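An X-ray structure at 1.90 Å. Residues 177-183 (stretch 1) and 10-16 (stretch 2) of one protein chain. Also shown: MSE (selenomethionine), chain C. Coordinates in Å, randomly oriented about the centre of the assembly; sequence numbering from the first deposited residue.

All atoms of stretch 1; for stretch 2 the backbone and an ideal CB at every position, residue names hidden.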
# COMPACT_ATOMS: atom_id res chain seq x y z
N SER A 177 -4.75 2.40 1.88
CA SER A 177 -5.27 3.66 1.31
C SER A 177 -5.77 3.56 -0.12
O SER A 177 -6.70 4.27 -0.46
CB SER A 177 -4.26 4.78 1.43
OG SER A 177 -3.97 5.02 2.79
N ASN A 178 -5.17 2.68 -0.92
CA ASN A 178 -5.63 2.48 -2.30
C ASN A 178 -7.10 2.09 -2.33
O ASN A 178 -7.90 2.67 -3.07
CB ASN A 178 -4.73 1.50 -3.09
CG ASN A 178 -4.88 0.07 -2.69
OD1 ASN A 178 -4.33 -0.36 -1.68
ND2 ASN A 178 -5.66 -0.70 -3.48
N PHE A 179 -7.47 1.18 -1.43
CA PHE A 179 -8.87 0.76 -1.31
C PHE A 179 -9.75 1.84 -0.66
O PHE A 179 -10.88 2.09 -1.10
CB PHE A 179 -8.97 -0.57 -0.55
CG PHE A 179 -8.30 -1.71 -1.21
CD1 PHE A 179 -8.64 -2.09 -2.49
CD2 PHE A 179 -7.33 -2.46 -0.54
CE1 PHE A 179 -8.01 -3.17 -3.10
CE2 PHE A 179 -6.72 -3.53 -1.14
CZ PHE A 179 -7.05 -3.89 -2.42
N ALA A 180 -9.23 2.49 0.39
CA ALA A 180 -9.98 3.50 1.13
C ALA A 180 -10.32 4.67 0.23
O ALA A 180 -11.49 5.11 0.14
CB ALA A 180 -9.19 3.96 2.36
N VAL A 181 -9.30 5.17 -0.48
CA VAL A 181 -9.49 6.30 -1.41
C VAL A 181 -10.46 5.97 -2.53
O VAL A 181 -11.33 6.76 -2.83
CB VAL A 181 -8.14 6.80 -1.94
CG1 VAL A 181 -8.35 7.77 -3.11
CG2 VAL A 181 -7.42 7.50 -0.77
N ASP A 182 -10.37 4.78 -3.07
CA ASP A 182 -11.30 4.37 -4.13
C ASP A 182 -12.77 4.34 -3.65
O ASP A 182 -13.68 4.62 -4.42
CB ASP A 182 -10.87 3.02 -4.72
CG ASP A 182 -11.43 2.76 -6.11
OD1 ASP A 182 -12.02 3.65 -6.75
OD2 ASP A 182 -11.26 1.64 -6.57
N GLN A 183 -13.00 4.01 -2.38
CA GLN A 183 -14.34 4.01 -1.80
C GLN A 183 -14.75 5.38 -1.24
O GLN A 183 -15.75 5.49 -0.56
CB GLN A 183 -14.49 2.92 -0.71
CG GLN A 183 -14.37 1.49 -1.21
CD GLN A 183 -15.26 1.17 -2.42
OE1 GLN A 183 -14.75 0.84 -3.50
NE2 GLN A 183 -16.56 1.32 -2.26
N UNK A 10 -1.80 -2.45 -12.35
CA UNK A 10 -1.92 -1.49 -11.22
C UNK A 10 -3.22 -1.61 -10.46
O UNK A 10 -4.21 -2.03 -11.03
CB UNK A 10 -1.79 -0.05 -11.73
N UNK A 11 -3.23 -1.13 -9.20
CA UNK A 11 -4.42 -0.99 -8.43
C UNK A 11 -5.20 0.16 -9.08
O UNK A 11 -4.54 1.04 -9.67
CB UNK A 11 -4.11 -0.74 -6.95
N UNK A 12 -6.54 0.19 -8.98
CA UNK A 12 -7.33 1.26 -9.64
C UNK A 12 -6.96 2.69 -9.27
O UNK A 12 -6.85 3.56 -10.14
CB UNK A 12 -8.81 1.06 -9.31
N UNK A 13 -6.81 2.94 -7.98
CA UNK A 13 -6.58 4.28 -7.45
C UNK A 13 -5.63 4.17 -6.28
O UNK A 13 -5.87 3.38 -5.41
CB UNK A 13 -7.89 4.95 -7.03
N UNK A 14 -4.60 5.02 -6.22
CA UNK A 14 -4.26 6.04 -7.21
C UNK A 14 -3.46 5.48 -8.40
O UNK A 14 -3.35 6.12 -9.40
CB UNK A 14 -3.46 7.16 -6.54
N UNK A 15 -2.96 4.26 -8.28
CA UNK A 15 -1.96 3.77 -9.24
C UNK A 15 -2.35 3.88 -10.70
O UNK A 15 -1.63 4.50 -11.48
CB UNK A 15 -1.65 2.30 -8.94
N UNK A 16 -3.46 3.26 -11.10
CA UNK A 16 -3.87 3.30 -12.50
C UNK A 16 -4.19 4.71 -12.97
O UNK A 16 -3.93 5.06 -14.14
CB UNK A 16 -5.09 2.40 -12.71
N MSE C . -1.13 0.44 -1.84
CA MSE C . -0.90 -0.45 -0.62
C MSE C . -0.27 0.30 0.55
O MSE C . 0.68 1.08 0.35
OXT MSE C . -0.64 0.07 1.73
CB MSE C . -0.09 -1.69 -0.97
CG MSE C . 0.05 -2.73 0.16
SE MSE C . 1.32 -4.09 -0.32
CE MSE C . 0.32 -5.01 -1.77

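Position 10 has an extended backbone, phi/psi -154/158, and nothing of stretch 1 lies within 5.5 Å of its ideal CB. Many residues would do; the deposited one is Ala10.

At position 11 the CA-to-CB bond points toward stretch 1, and the ideal CB stands 3.8 Å from Asn178 ND2. A small side chain fits so near an amide, and a polar one would suit its NH2 group. The residue is Ser11, chi1 m, whose OG lies 3.7 Å from Asn178 ND2, too far for a hydrogen bond. The Ser11 backbone O accepts from the N of position 16 at 2.9 Å, closing a wide pi-type turn.

Position 12 also points toward stretch 1, its ideal CB 3.7 Å from Asp182 OD2. A carboxylate on this side would disfavour another acid; a basic, polar or compact apolar residue could be accommodated. With phi/psi -57/-47, proline is allowed too, and Pro12 is found. Its CB packs 3.7 Å from Asp182 OD2.

Position 13 is the nearest in register, the CA of position 13 lying 5.5 Å from Asn178 CA. The ideal CB faces Asp182 CB at 4.2 Å and Val181 CG1 at 4.9 Å, an apolar patch beside a carboxylate. The extended phi/psi of -144/133 favours a beta-branched residue; valine or isoleucine would suit, and threonine is conceivable. Val13, chi1 t, sets its CG1 3.5 Å from Val181 CG1, while its CG2 lies 3.7 Å from Asp182 OD1. Val13 O and Asn178 O approach to 3.2 Å, but both are acceptors and cannot bond directly. A water links the two residues by another route, donating to Val13 O at 2.9 Å and accepting from Asn178 ND2 at 2.9 Å.

At position 14 the CB points sideways, with no atom of stretch 1 within 5.5 Å. The cis peptide bond before it strongly favours proline. Pro14 brings its ring CD 4.2 Å from Asn178 CB, a loose apolar contact.

Position 15 likewise points sideways and its ideal CB touches nothing, so only a longer side chain could return to Asn178, near the selenomethionine. An aromatic or a long polar residue would be plausible. His15, chi1 m, reaches back: its CE1 lies 3.9 Å from Asn178 CB and 3.8 Å from the selenomethionine N, both meeting the ring at its edge. That same N makes a weak hydrogen bond to Asn178 OD1, 3.3 Å away.

Position 16 is helical and out of reach, leaving the choice open; it is Ala16.

Stretch 2, residues 10-16: ASPVPHA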
# COMPACT_ATOMS: atom_id res chain seq x y z
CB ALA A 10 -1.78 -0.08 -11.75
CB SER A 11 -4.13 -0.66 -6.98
OG SER A 11 -3.43 -1.70 -6.28
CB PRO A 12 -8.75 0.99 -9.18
CG PRO A 12 -8.79 -0.45 -8.79
CD PRO A 12 -7.42 -0.78 -8.28
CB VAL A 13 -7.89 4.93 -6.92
CG1 VAL A 13 -7.59 6.24 -6.19
CG2 VAL A 13 -8.90 5.14 -8.04
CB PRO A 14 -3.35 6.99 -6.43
CG PRO A 14 -2.65 6.08 -5.47
CD PRO A 14 -3.68 5.07 -5.07
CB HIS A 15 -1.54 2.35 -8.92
CG HIS A 15 -1.18 2.14 -7.47
ND1 HIS A 15 -2.09 2.22 -6.48
CD2 HIS A 15 0.01 1.82 -6.88
CE1 HIS A 15 -1.52 2.00 -5.31
NE2 HIS A 15 -0.23 1.74 -5.54
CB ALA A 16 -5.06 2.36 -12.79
O HOH W 1 -7.25 0.84 -5.41
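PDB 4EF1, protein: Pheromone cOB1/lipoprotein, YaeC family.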